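Local coordinates for protein DNA polymerase III, beta subunit (Eubacterium rectale, PDB 3T0P) that probably encircles DNA as a ring-shaped homodimeric sliding clamp, tethering DNA polymerases and other proteins to it and thereby making replication processive, at residues Asn48-Leu52 and Pro196-Glu202; Gly157-Glu163 and Asp189-Val195; Arg168-Leu172 and Tyr242-Asp246; Ile219-Ile224 and Val234-Ile238. All coordinates share one frame. Where two conformers were deposited one is given. Numbering follows the deposited sequence.

Contact 1: Asn48-Leu52 and Pro196-Glu202; sequences NDMEL and PGKTLQE. With ACT (acetate ion), chain T; ACT (acetate ion), chain S.
The tight turn of the β-hairpin made by strands 43-48 and 52-58 in the N-terminal clamp domain meets the start of helix 197-206 in the central domain, a domain junction within the sliding-clamp fold. Two overlapping Asx turns shape the hairpin end: Asn48 OD1 accepts from selenomethionine Met50 N at 3.0 Å, and Asp49 OD1 from both Glu51 N and Leu52 N at 2.9 Å, while Asp49 N donates to Leu52 O at 3.1 Å. Met50 has positive phi (85°). Pro196 occupies the N-cap position, and CA atoms come nearest at Leu52-Thr199, 6.4 Å. Lys198 (chi1 t, chi2 t, chi3 p, chi4 p) curls back and NZ forms a salt bridge with Asp49 OD2 at 2.8 Å. Lys198 NZ also donates to OXT of an acetate ion (chain T), probably from the crystallisation liquor, at 2.7 Å. Leu52 (tp) packs CD1 on Thr199 OG1 at 3.6 Å and CD2 on Glu202 CB at 3.8 Å; that Thr199 hydroxyl hydrogen-bonds Ser235. Glu51 OE2 lies 3.6 Å from Pro196 CB. Asp49 thus divides its carboxylate, OD1 holding the turn and OD2 the lysine, which couples the fold of one domain to its pairing with the next.

Contact 2: Gly157-Glu163 and Asp189-Val195; sequences GELFEIE and DSKKVVV
Phe160, Val195 and Lys192 bury the most surface where strand 157-163 pairs with strand 189-195, at the edge of an antiparallel sheet that continues from the central into the C-terminal clamp domain. The strand axes approach to 4.4 Å at 157°. Phe160 forms a hydrogen-bonded pair with Val193: Phe160 N donates to Val193 O at 2.7 Å, and Val193 N returns to Phe160 O at 3.0 Å. Its ring (chi1 -87°, chi2 72°) brings Phe160 CD1 within 3.6 Å of Val195 CG2, and both side chains also pack on Leu200 of helix 197-206. Val195 (t) pairs with Glu158 through Glu158 N to Val195 O, 2.8 Å, and Val195 N to Glu158 O, 2.9 Å. The ladder continues at Ile162-Lys191, with Ile162 N to Lys191 O at 2.8 Å and Lys191 N to Ile162 O at 3.1 Å. Lys192 points to the other face, with Leu159, Glu161 and Val194. Lys192 is the non-hydrogen-bonded partner of Glu161, CA to CA 4.4 Å, and its extended chain sets Lys192 CG 3.8 Å from both Leu159 CD1 and Glu161 CG. The Glu161 carboxylate itself forms a salt bridge with Arg168. Beside Gly157, Val195 O lies 3.1 Å from its CA, a spacing that a β-carbon would turn into a clash. Six backbone bonds thus fix the register, while each face mixes apolar and charged side chains.

Contact 3: Arg168-Leu172 and Tyr242-Asp246; sequences RVVSL and YFKID
In the central domain of the clamp, strand 168-172 is covered on one side by the connection that runs from strand 231-236 to strand 255-260 of the C-terminal domain. The strand is extended and the connecting loop irregular; their end-to-end directions differ by 108°, and CA atoms approach only to 9.3 Å at Val170-Ile245 and 9.2 Å at Leu172-Phe243, so side chains make the contact. Tyr242 (chi1 t) comes first, with Tyr242 CE2 4.0 Å from both Val170 CG1 and Leu172 CD2 and Tyr242 OH 3.5 Å from Leu172 CG; a water 3.2 Å from Tyr242 OH accepts a hydrogen bond from Leu172 N at 2.8 Å. Phe243 (chi1 m) offers a ring face to Leu172 CD1, a CH-pi contact 4.1 Å from the centroid and 20° off the normal, while its side chain also touches Asn152 and Met155. After Lys244, which points away, Ile245 (chi1 p) sets CG2 3.7 Å from Leu172 CD2 and CD1 over the guanidinium face of Arg168, 3.5 Å from NH1. Arg168 NE pairs with Glu161, and Asp246 closes the contact with a two-pronged salt bridge: Arg168 NH1 donates to Asp246 OD1 at 2.8 Å and Arg168 NH2 to Asp246 OD2 at 3.2 Å.

Contact 4: Ile219-Ile224 and Val234-Ile238; sequences ITNNHI and VSRLI
Three backbone hydrogen bonds join these segments. Ile224 N donates to Ser235 O and Ser235 N to Ile224 O, each at 2.9 Å, an antiparallel hydrogen-bonded pair; beyond the strand end, Leu237 N still reaches Asn222 O at 3.0 Å. Between them, His223 and Arg236 form a non-hydrogen-bonded pair, with His223 CA 3.3 Å from Ser235 O. The Ser235 hydroxyl (chi1 t) donates to the Arg236 carbonyl, OG to O 2.9 Å, and also hydrogen-bonds Thr199 of helix 197-206. The arrangement is the open end of the β-hairpin of strands 223-228 and 231-236, whose second strand lies beside strand 52-58 of the N-terminal domain in one sheet. The first strand arrives there from a tight two-residue turn: Thr220 N donates to His223 O at 2.9 Å and His223 N to Thr220 O at 3.1 Å, with Asn221 at positive phi (60°). Leu237 (mt) packs into the angle of this turn, CD1 3.6 Å from Asn221 O and 4.4 Å from Ile219 CG2, CD2 3.8 Å from Ile224 CG2. On the face away from Ile224 and Ser235, His223 rests its CE1 4.1 Å from Arg236 CG and its ND1 4.1 Å from Val234 CG1.

In the fold
From the N terminus, the chain passes the hairpin turn 48-52 and crosses into the central domain, where strands 157-163 and 168-172 run side by side. Segment 189-195 closes contact 2, and the helix that follows closes contact 1, so contact 2 lies within the span of contact 1. Contact 4 opens and shuts later, and contact 3 closes last, at 242-246; its span encloses contact 4 and crosses those of contacts 1 and 2. Contacts 2 and 3 share one sheet, which contact 3 joins to the interdomain connection; contact 4 lies in the neighbouring sheet shared with the N-terminal domain. Val194-Ile238 backbone bonding links contacts 2 and 4, and Glu51-Arg236 bonding ties contact 4 to contact 1.

Contact 1: Asn48-Leu52 and Pro196-Glu202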
loop_
_atom_site.group_PDB
_atom_site.type_symbol
_atom_site.label_atom_id
_atom_site.label_comp_id
_atom_site.label_asym_id
_atom_site.label_seq_id
_atom_site.Cartn_x
_atom_site.Cartn_y
_atom_site.Cartn_z
ATOM N N ASN B 48 -22.995 -14.103 -2.204
ATOM C CA ASN B 48 -23.808 -14.040 -0.999
ATOM C C ASN B 48 -23.106 -14.702 0.168
ATOM O O ASN B 48 -22.727 -15.864 0.058
ATOM C CB ASN B 48 -25.172 -14.696 -1.246
ATOM C CG ASN B 48 -26.147 -14.496 -0.128
ATOM O OD1 ASN B 48 -25.973 -13.637 0.737
ATOM N ND2 ASN B 48 -27.203 -15.285 -0.122
ATOM N N ASP B 49 -22.964 -13.985 1.297
ATOM C CA ASP B 49 -22.357 -14.538 2.508
ATOM C C ASP B 49 -23.426 -14.840 3.578
ATOM O O ASP B 49 -23.073 -15.155 4.715
ATOM C CB ASP B 49 -21.272 -13.604 3.061
ATOM C CG ASP B 49 -21.760 -12.272 3.595
ATOM O OD1 ASP B 49 -22.700 -12.266 4.398
ATOM O OD2 ASP B 49 -21.165 -11.237 3.239
HETATM N N MSE B 50 -24.730 -14.753 3.201
HETATM C CA MSE B 50 -25.943 -14.995 4.012
HETATM C C MSE B 50 -26.375 -13.751 4.797
HETATM O O MSE B 50 -27.537 -13.664 5.194
HETATM C CB MSE B 50 -25.832 -16.209 4.948
HETATM C CG MSE B 50 -25.497 -17.506 4.218
HETATM SE SE MSE B 50 -26.660 -17.930 2.693
HETATM C CE MSE B 50 -28.265 -18.520 3.735
ATOM N N GLU B 51 -25.463 -12.804 5.022
ATOM C CA GLU B 51 -25.763 -11.527 5.654
ATOM C C GLU B 51 -25.855 -10.457 4.548
ATOM O O GLU B 51 -26.805 -9.683 4.499
ATOM C CB GLU B 51 -24.700 -11.155 6.703
ATOM C CG GLU B 51 -24.912 -9.783 7.319
ATOM C CD GLU B 51 -24.069 -9.483 8.538
ATOM O OE1 GLU B 51 -24.469 -9.907 9.648
ATOM O OE2 GLU B 51 -23.025 -8.805 8.390
ATOM N N LEU B 52 -24.848 -10.424 3.678
ATOM C CA LEU B 52 -24.738 -9.467 2.586
ATOM C C LEU B 52 -24.717 -10.183 1.247
ATOM O O LEU B 52 -23.916 -11.086 1.038
ATOM C CB LEU B 52 -23.461 -8.647 2.786
ATOM C CG LEU B 52 -23.130 -7.582 1.772
ATOM C CD1 LEU B 52 -24.011 -6.369 1.972
ATOM C CD2 LEU B 52 -21.659 -7.165 1.906
ATOM N N PRO B 196 -25.768 -3.648 9.493
ATOM C CA PRO B 196 -24.451 -4.177 9.891
ATOM C C PRO B 196 -23.294 -3.312 9.383
ATOM O O PRO B 196 -23.390 -2.742 8.295
ATOM C CB PRO B 196 -24.415 -5.564 9.229
ATOM C CG PRO B 196 -25.854 -5.941 9.081
ATOM C CD PRO B 196 -26.562 -4.669 8.774
ATOM N N GLY B 197 -22.238 -3.196 10.191
ATOM C CA GLY B 197 -21.053 -2.412 9.870
ATOM C C GLY B 197 -20.374 -2.891 8.613
ATOM O O GLY B 197 -20.030 -2.078 7.748
ATOM N N LYS B 198 -20.235 -4.229 8.476
ATOM C CA LYS B 198 -19.627 -4.842 7.292
ATOM C C LYS B 198 -20.367 -4.434 5.991
ATOM O O LYS B 198 -19.718 -4.219 4.987
ATOM C CB LYS B 198 -19.592 -6.363 7.431
ATOM C CG LYS B 198 -18.728 -7.059 6.365
ATOM C CD LYS B 198 -18.631 -8.591 6.590
ATOM C CE LYS B 198 -19.944 -9.366 6.454
ATOM N NZ LYS B 198 -20.549 -9.268 5.092
ATOM N N THR B 199 -21.707 -4.318 6.016
ATOM C CA THR B 199 -22.492 -3.924 4.838
ATOM C C THR B 199 -22.088 -2.544 4.347
ATOM O O THR B 199 -21.871 -2.355 3.162
ATOM C CB THR B 199 -23.973 -3.958 5.169
ATOM O OG1 THR B 199 -24.329 -5.324 5.358
ATOM C CG2 THR B 199 -24.835 -3.297 4.085
ATOM N N LEU B 200 -21.999 -1.599 5.274
ATOM C CA LEU B 200 -21.610 -0.217 5.035
ATOM C C LEU B 200 -20.166 -0.116 4.615
ATOM O O LEU B 200 -19.888 0.643 3.693
ATOM C CB LEU B 200 -21.898 0.644 6.267
ATOM C CG LEU B 200 -23.383 0.648 6.672
ATOM C CD1 LEU B 200 -23.570 1.420 7.933
ATOM C CD2 LEU B 200 -24.279 1.205 5.561
ATOM N N GLN B 201 -19.265 -0.917 5.208
ATOM C CA GLN B 201 -17.848 -0.919 4.804
ATOM C C GLN B 201 -17.690 -1.443 3.373
ATOM O O GLN B 201 -16.985 -0.828 2.578
ATOM C CB GLN B 201 -17.004 -1.777 5.750
ATOM C CG GLN B 201 -16.714 -1.134 7.088
ATOM C CD GLN B 201 -16.189 -2.125 8.110
ATOM O OE1 GLN B 201 -16.390 -3.350 8.018
ATOM N NE2 GLN B 201 -15.548 -1.609 9.152
ATOM N N GLU B 202 -18.388 -2.540 3.029
ATOM C CA GLU B 202 -18.296 -3.132 1.686
ATOM C C GLU B 202 -18.947 -2.242 0.623
ATOM O O GLU B 202 -18.427 -2.141 -0.491
ATOM C CB GLU B 202 -18.914 -4.541 1.664
ATOM C CG GLU B 202 -18.177 -5.546 2.550
ATOM C CD GLU B 202 -16.662 -5.573 2.420
ATOM O OE1 GLU B 202 -16.164 -5.609 1.272
ATOM O OE2 GLU B 202 -15.972 -5.525 3.463
HETATM C C ACT T . -17.763 -9.914 3.243
HETATM O O ACT T . -16.696 -9.697 2.690
HETATM O OXT ACT T . -18.631 -9.048 3.219
HETATM C CH3 ACT T . -17.939 -11.225 3.978
HETATM C C ACT S . -28.817 -11.861 1.919
HETATM O O ACT S . -28.745 -13.088 1.780
HETATM O OXT ACT S . -28.118 -11.187 1.226
HETATM C CH3 ACT S . -29.763 -11.183 2.875
#

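Contact 2: Gly157-Glu163 and Asp189-Val195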
loop_
_atom_site.group_PDB
_atom_site.type_symbol
_atom_site.label_atom_id
_atom_site.label_comp_id
_atom_site.label_asym_id
_atom_site.label_seq_id
_atom_site.Cartn_x
_atom_site.Cartn_y
_atom_site.Cartn_z
ATOM N N GLY B 157 -23.292 -2.410 14.300
ATOM C CA GLY B 157 -23.993 -1.779 13.195
ATOM C C GLY B 157 -24.137 -0.280 13.346
ATOM O O GLY B 157 -23.626 0.309 14.298
ATOM N N GLU B 158 -24.807 0.348 12.374
ATOM C CA GLU B 158 -25.135 1.763 12.407
ATOM C C GLU B 158 -26.625 1.946 12.363
ATOM O O GLU B 158 -27.292 1.336 11.519
ATOM C CB GLU B 158 -24.504 2.534 11.262
ATOM C CG GLU B 158 -22.996 2.521 11.314
ATOM C CD GLU B 158 -22.295 3.723 10.722
ATOM O OE1 GLU B 158 -22.762 4.290 9.711
ATOM O OE2 GLU B 158 -21.243 4.084 11.283
ATOM N N LEU B 159 -27.149 2.788 13.259
ATOM C CA LEU B 159 -28.551 3.147 13.248
ATOM C C LEU B 159 -28.836 4.082 12.058
ATOM O O LEU B 159 -28.109 5.055 11.836
ATOM C CB LEU B 159 -28.956 3.835 14.567
ATOM C CG LEU B 159 -30.416 4.333 14.656
ATOM C CD1 LEU B 159 -31.377 3.188 14.919
ATOM C CD2 LEU B 159 -30.557 5.383 15.732
ATOM N N PHE B 160 -29.899 3.775 11.304
ATOM C CA PHE B 160 -30.414 4.602 10.221
ATOM C C PHE B 160 -31.821 5.021 10.644
ATOM O O PHE B 160 -32.677 4.159 10.838
ATOM C CB PHE B 160 -30.379 3.840 8.890
ATOM C CG PHE B 160 -29.047 3.977 8.190
ATOM C CD1 PHE B 160 -27.911 3.333 8.680
ATOM C CD2 PHE B 160 -28.923 4.748 7.042
ATOM C CE1 PHE B 160 -26.673 3.480 8.051
ATOM C CE2 PHE B 160 -27.682 4.886 6.404
ATOM C CZ PHE B 160 -26.561 4.262 6.924
ATOM N N GLU B 161 -32.036 6.327 10.894
ATOM C CA GLU B 161 -33.320 6.840 11.365
ATOM C C GLU B 161 -33.855 7.952 10.457
ATOM O O GLU B 161 -33.150 8.918 10.162
ATOM C CB GLU B 161 -33.177 7.338 12.794
ATOM C CG GLU B 161 -34.484 7.602 13.506
ATOM C CD GLU B 161 -34.322 8.090 14.933
ATOM O OE1 GLU B 161 -33.166 8.273 15.382
ATOM O OE2 GLU B 161 -35.359 8.305 15.601
ATOM N N ILE B 162 -35.098 7.787 10.008
ATOM C CA ILE B 162 -35.800 8.712 9.118
ATOM C C ILE B 162 -37.084 9.156 9.786
ATOM O O ILE B 162 -37.828 8.321 10.292
ATOM C CB ILE B 162 -36.095 8.054 7.741
ATOM C CG1 ILE B 162 -34.821 7.860 6.919
ATOM C CG2 ILE B 162 -37.137 8.850 6.946
ATOM C CD1 ILE B 162 -34.868 6.649 5.973
ATOM N N GLU B 163 -37.321 10.477 9.794
ATOM C CA GLU B 163 -38.509 11.178 10.287
ATOM C C GLU B 163 -38.742 12.335 9.330
ATOM O O GLU B 163 -37.868 13.195 9.193
ATOM C CB GLU B 163 -38.339 11.683 11.750
ATOM C CG GLU B 163 -37.810 10.667 12.757
ATOM C CD GLU B 163 -38.771 9.596 13.246
ATOM O OE1 GLU B 163 -39.865 9.957 13.741
ATOM O OE2 GLU B 163 -38.395 8.400 13.207
ATOM N N ASP B 189 -41.953 8.086 5.400
ATOM C CA ASP B 189 -42.516 7.485 6.602
ATOM C C ASP B 189 -41.396 7.234 7.585
ATOM O O ASP B 189 -40.245 7.059 7.171
ATOM C CB ASP B 189 -43.248 6.163 6.304
ATOM C CG ASP B 189 -44.485 6.267 5.435
ATOM O OD1 ASP B 189 -45.089 7.370 5.381
ATOM O OD2 ASP B 189 -44.857 5.246 4.815
ATOM N N SER B 190 -41.718 7.233 8.881
ATOM C CA SER B 190 -40.737 6.978 9.913
ATOM C C SER B 190 -40.165 5.566 9.771
ATOM O O SER B 190 -40.894 4.617 9.471
ATOM C CB SER B 190 -41.339 7.185 11.291
ATOM O OG SER B 190 -41.588 8.570 11.458
ATOM N N LYS B 191 -38.854 5.466 9.947
ATOM C CA LYS B 191 -38.098 4.217 9.872
ATOM C C LYS B 191 -36.917 4.321 10.811
ATOM O O LYS B 191 -36.324 5.392 10.911
ATOM C CB LYS B 191 -37.647 3.918 8.425
ATOM C CG LYS B 191 -38.518 2.879 7.744
ATOM C CD LYS B 191 -38.563 3.072 6.239
ATOM C CE LYS B 191 -39.633 2.214 5.620
ATOM N NZ LYS B 191 -39.934 2.643 4.238
ATOM N N LYS B 192 -36.598 3.230 11.515
ATOM C CA LYS B 192 -35.496 3.125 12.468
ATOM C C LYS B 192 -34.933 1.707 12.367
ATOM O O LYS B 192 -35.577 0.758 12.798
ATOM C CB LYS B 192 -36.029 3.448 13.883
ATOM C CG LYS B 192 -35.021 4.087 14.807
ATOM C CD LYS B 192 -35.549 4.178 16.238
ATOM C CE LYS B 192 -34.422 4.427 17.217
ATOM N NZ LYS B 192 -34.909 4.791 18.586
ATOM N N VAL B 193 -33.773 1.552 11.730
ATOM C CA VAL B 193 -33.137 0.247 11.513
ATOM C C VAL B 193 -31.638 0.297 11.832
ATOM O O VAL B 193 -31.025 1.371 11.817
ATOM C CB VAL B 193 -33.364 -0.295 10.078
ATOM C CG1 VAL B 193 -34.850 -0.510 9.795
ATOM C CG2 VAL B 193 -32.703 0.587 9.012
ATOM N N VAL B 194 -31.050 -0.876 12.087
ATOM C CA VAL B 194 -29.632 -0.993 12.380
ATOM C C VAL B 194 -29.009 -1.865 11.272
ATOM O O VAL B 194 -29.329 -3.054 11.136
ATOM C CB VAL B 194 -29.339 -1.519 13.810
ATOM C CG1 VAL B 194 -27.838 -1.505 14.107
ATOM C CG2 VAL B 194 -30.090 -0.707 14.860
ATOM N N VAL B 195 -28.159 -1.227 10.465
ATOM C CA VAL B 195 -27.470 -1.819 9.330
ATOM C C VAL B 195 -26.113 -2.370 9.805
ATOM O O VAL B 195 -25.355 -1.608 10.403
ATOM C CB VAL B 195 -27.282 -0.800 8.155
ATOM C CG1 VAL B 195 -26.701 -1.488 6.920
ATOM C CG2 VAL B 195 -28.602 -0.083 7.818
#

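Contact 3: Arg168-Leu172 and Tyr242-Asp246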
loop_
_atom_site.group_PDB
_atom_site.type_symbol
_atom_site.label_atom_id
_atom_site.label_comp_id
_atom_site.label_asym_id
_atom_site.label_seq_id
_atom_site.Cartn_x
_atom_site.Cartn_y
_atom_site.Cartn_z
ATOM N N ARG B 168 -30.909 10.487 10.076
ATOM C CA ARG B 168 -29.914 10.529 11.148
ATOM C C ARG B 168 -29.191 9.202 11.143
ATOM O O ARG B 168 -29.855 8.162 11.097
ATOM C CB ARG B 168 -30.622 10.822 12.488
ATOM C CG ARG B 168 -29.772 10.722 13.725
ATOM C CD ARG B 168 -30.544 11.258 14.916
ATOM N NE ARG B 168 -31.146 10.195 15.720
ATOM C CZ ARG B 168 -31.340 10.278 17.033
ATOM N NH1 ARG B 168 -30.976 11.371 17.699
ATOM N NH2 ARG B 168 -31.881 9.263 17.693
ATOM N N VAL B 169 -27.831 9.240 11.108
ATOM C CA VAL B 169 -26.964 8.065 11.082
ATOM C C VAL B 169 -26.152 8.078 12.354
ATOM O O VAL B 169 -25.557 9.100 12.690
ATOM C CB VAL B 169 -26.109 8.001 9.791
ATOM C CG1 VAL B 169 -25.148 6.811 9.802
ATOM C CG2 VAL B 169 -27.018 7.946 8.561
ATOM N N VAL B 170 -26.197 6.960 13.111
ATOM C CA VAL B 170 -25.575 6.855 14.442
ATOM C C VAL B 170 -24.720 5.600 14.547
ATOM O O VAL B 170 -25.157 4.523 14.150
ATOM C CB VAL B 170 -26.651 6.866 15.582
ATOM C CG1 VAL B 170 -26.025 6.844 16.974
ATOM C CG2 VAL B 170 -27.605 8.041 15.460
ATOM N N SER B 171 -23.520 5.741 15.133
ATOM C CA SER B 171 -22.648 4.644 15.534
ATOM C C SER B 171 -22.118 4.931 16.941
ATOM O O SER B 171 -22.002 6.096 17.336
ATOM C CB SER B 171 -21.514 4.423 14.557
ATOM O OG SER B 171 -20.681 5.563 14.500
ATOM N N LEU B 172 -21.861 3.876 17.716
ATOM C CA LEU B 172 -21.333 3.980 19.064
ATOM C C LEU B 172 -20.634 2.679 19.444
ATOM O O LEU B 172 -20.969 1.619 18.932
ATOM C CB LEU B 172 -22.414 4.388 20.102
ATOM C CG LEU B 172 -23.573 3.437 20.407
ATOM C CD1 LEU B 172 -23.259 2.533 21.601
ATOM C CD2 LEU B 172 -24.810 4.226 20.769
ATOM N N TYR B 242 -32.422 -0.291 19.620
ATOM C CA TYR B 242 -31.150 0.433 19.668
ATOM C C TYR B 242 -31.119 1.293 20.936
ATOM O O TYR B 242 -32.174 1.626 21.492
ATOM C CB TYR B 242 -30.916 1.296 18.408
ATOM C CG TYR B 242 -29.471 1.705 18.188
ATOM C CD1 TYR B 242 -28.530 0.796 17.717
ATOM C CD2 TYR B 242 -29.045 3.009 18.440
ATOM C CE1 TYR B 242 -27.207 1.170 17.493
ATOM C CE2 TYR B 242 -27.720 3.396 18.223
ATOM C CZ TYR B 242 -26.805 2.470 17.753
ATOM O OH TYR B 242 -25.498 2.823 17.541
ATOM N N PHE B 243 -29.912 1.625 21.392
ATOM C CA PHE B 243 -29.638 2.424 22.584
ATOM C C PHE B 243 -30.406 3.754 22.573
ATOM O O PHE B 243 -30.521 4.397 21.524
ATOM C CB PHE B 243 -28.119 2.680 22.690
ATOM C CG PHE B 243 -27.304 1.420 22.483
ATOM C CD1 PHE B 243 -27.039 0.562 23.544
ATOM C CD2 PHE B 243 -26.853 1.063 21.212
ATOM C CE1 PHE B 243 -26.341 -0.627 23.344
ATOM C CE2 PHE B 243 -26.149 -0.127 21.013
ATOM C CZ PHE B 243 -25.899 -0.962 22.081
ATOM N N LYS B 244 -30.952 4.149 23.727
ATOM C CA LYS B 244 -31.648 5.431 23.857
ATOM C C LYS B 244 -30.555 6.475 24.045
ATOM O O LYS B 244 -29.929 6.519 25.102
ATOM C CB LYS B 244 -32.716 5.437 24.986
ATOM C CG LYS B 244 -32.473 4.514 26.185
ATOM N N ILE B 245 -30.230 7.214 22.970
ATOM C CA ILE B 245 -29.121 8.161 22.988
ATOM C C ILE B 245 -29.574 9.619 23.129
ATOM O O ILE B 245 -28.766 10.448 23.553
ATOM C CB ILE B 245 -28.182 7.980 21.755
ATOM C CG1 ILE B 245 -28.923 8.071 20.403
ATOM C CG2 ILE B 245 -27.400 6.686 21.864
ATOM C CD1 ILE B 245 -28.821 9.424 19.707
ATOM N N ASP B 246 -30.836 9.937 22.771
ATOM C CA ASP B 246 -31.374 11.303 22.830
ATOM C C ASP B 246 -31.299 11.906 24.245
ATOM O O ASP B 246 -31.137 13.121 24.379
ATOM C CB ASP B 246 -32.808 11.344 22.298
ATOM C CG ASP B 246 -32.887 11.092 20.801
ATOM O OD1 ASP B 246 -32.496 11.999 20.022
ATOM O OD2 ASP B 246 -33.335 9.987 20.406
HETATM O O HOH W 1 -22.724 1.449 16.556
#

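Contact 4: Ile219-Ile224 and Val234-Ile238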
loop_
_atom_site.group_PDB
_atom_site.type_symbol
_atom_site.label_atom_id
_atom_site.label_comp_id
_atom_site.label_asym_id
_atom_site.label_seq_id
_atom_site.Cartn_x
_atom_site.Cartn_y
_atom_site.Cartn_z
ATOM N N ILE B 219 -36.096 -0.187 2.642
ATOM C CA ILE B 219 -36.012 -0.749 3.981
ATOM C C ILE B 219 -37.298 -1.540 4.200
ATOM O O ILE B 219 -38.363 -0.954 4.360
ATOM C CB ILE B 219 -35.742 0.358 5.040
ATOM C CG1 ILE B 219 -34.370 1.037 4.782
ATOM C CG2 ILE B 219 -35.757 -0.251 6.411
ATOM C CD1 ILE B 219 -34.135 2.381 5.463
ATOM N N THR B 220 -37.203 -2.869 4.064
ATOM C CA THR B 220 -38.345 -3.765 4.167
ATOM C C THR B 220 -38.084 -4.814 5.223
ATOM O O THR B 220 -37.535 -5.894 4.943
ATOM C CB THR B 220 -38.735 -4.364 2.803
ATOM O OG1 THR B 220 -39.019 -3.288 1.902
ATOM C CG2 THR B 220 -39.995 -5.275 2.875
ATOM N N ASN B 221 -38.481 -4.416 6.464
ATOM C CA ASN B 221 -38.589 -5.104 7.757
ATOM C C ASN B 221 -37.281 -5.686 8.298
ATOM O O ASN B 221 -36.797 -5.256 9.338
ATOM C CB ASN B 221 -39.646 -6.235 7.677
ATOM C CG ASN B 221 -40.949 -5.859 6.988
ATOM O OD1 ASN B 221 -41.645 -4.910 7.381
ATOM N ND2 ASN B 221 -41.303 -6.605 5.942
ATOM N N ASN B 222 -36.788 -6.727 7.650
ATOM C CA ASN B 222 -35.621 -7.496 8.051
ATOM C C ASN B 222 -34.460 -7.259 7.109
ATOM O O ASN B 222 -33.382 -7.818 7.326
ATOM C CB ASN B 222 -35.989 -8.995 8.038
ATOM C CG ASN B 222 -37.421 -9.291 8.418
ATOM O OD1 ASN B 222 -38.259 -9.616 7.563
ATOM N ND2 ASN B 222 -37.741 -9.139 9.699
ATOM N N HIS B 223 -34.691 -6.463 6.038
ATOM C CA HIS B 223 -33.709 -6.206 4.993
ATOM C C HIS B 223 -33.604 -4.744 4.565
ATOM O O HIS B 223 -34.550 -3.964 4.687
ATOM C CB HIS B 223 -34.048 -7.048 3.756
ATOM C CG HIS B 223 -33.995 -8.522 4.012
ATOM N ND1 HIS B 223 -32.816 -9.230 3.897
ATOM C CD2 HIS B 223 -34.965 -9.360 4.436
ATOM C CE1 HIS B 223 -33.111 -10.478 4.226
ATOM N NE2 HIS B 223 -34.392 -10.599 4.558
ATOM N N ILE B 224 -32.416 -4.390 4.075
ATOM C CA ILE B 224 -32.121 -3.104 3.463
ATOM C C ILE B 224 -31.576 -3.431 2.070
ATOM O O ILE B 224 -30.791 -4.365 1.926
ATOM C CB ILE B 224 -31.205 -2.177 4.289
ATOM C CG1 ILE B 224 -31.090 -0.779 3.616
ATOM C CG2 ILE B 224 -29.821 -2.816 4.582
ATOM C CD1 ILE B 224 -30.618 0.374 4.589
ATOM N N VAL B 234 -28.066 -6.281 -1.096
ATOM C CA VAL B 234 -29.092 -6.695 -0.141
ATOM C C VAL B 234 -28.433 -7.114 1.180
ATOM O O VAL B 234 -27.496 -7.903 1.182
ATOM C CB VAL B 234 -29.993 -7.802 -0.712
ATOM C CG1 VAL B 234 -31.100 -8.167 0.288
ATOM C CG2 VAL B 234 -30.592 -7.373 -2.048
ATOM N N SER B 235 -28.915 -6.582 2.294
ATOM C CA SER B 235 -28.341 -6.908 3.588
ATOM C C SER B 235 -29.397 -7.164 4.613
ATOM O O SER B 235 -30.428 -6.486 4.633
ATOM C CB SER B 235 -27.428 -5.781 4.062
ATOM O OG SER B 235 -26.928 -5.968 5.378
ATOM N N ARG B 236 -29.135 -8.141 5.505
ATOM C CA ARG B 236 -29.973 -8.401 6.675
ATOM C C ARG B 236 -29.816 -7.223 7.623
ATOM O O ARG B 236 -28.823 -6.518 7.536
ATOM C CB ARG B 236 -29.548 -9.684 7.373
ATOM C CG ARG B 236 -29.893 -10.989 6.646
ATOM C CD ARG B 236 -29.873 -12.200 7.591
ATOM N NE ARG B 236 -28.783 -12.140 8.578
ATOM C CZ ARG B 236 -27.802 -13.034 8.690
ATOM N NH1 ARG B 236 -27.773 -14.105 7.902
ATOM N NH2 ARG B 236 -26.853 -12.875 9.606
ATOM N N LEU B 237 -30.792 -6.968 8.486
ATOM C CA LEU B 237 -30.714 -5.895 9.463
ATOM C C LEU B 237 -30.476 -6.499 10.848
ATOM O O LEU B 237 -30.788 -7.663 11.059
ATOM C CB LEU B 237 -32.021 -5.074 9.445
ATOM C CG LEU B 237 -32.291 -4.262 8.188
ATOM C CD1 LEU B 237 -33.710 -3.757 8.199
ATOM C CD2 LEU B 237 -31.289 -3.103 8.036
ATOM N N ILE B 238 -29.930 -5.723 11.790
ATOM C CA ILE B 238 -29.707 -6.224 13.154
ATOM C C ILE B 238 -30.996 -6.037 13.974
ATOM O O ILE B 238 -31.549 -4.932 14.019
ATOM C CB ILE B 238 -28.489 -5.551 13.822
ATOM C CG1 ILE B 238 -27.251 -5.663 12.911
ATOM C CG2 ILE B 238 -28.249 -6.159 15.211
ATOM C CD1 ILE B 238 -26.041 -4.891 13.343
#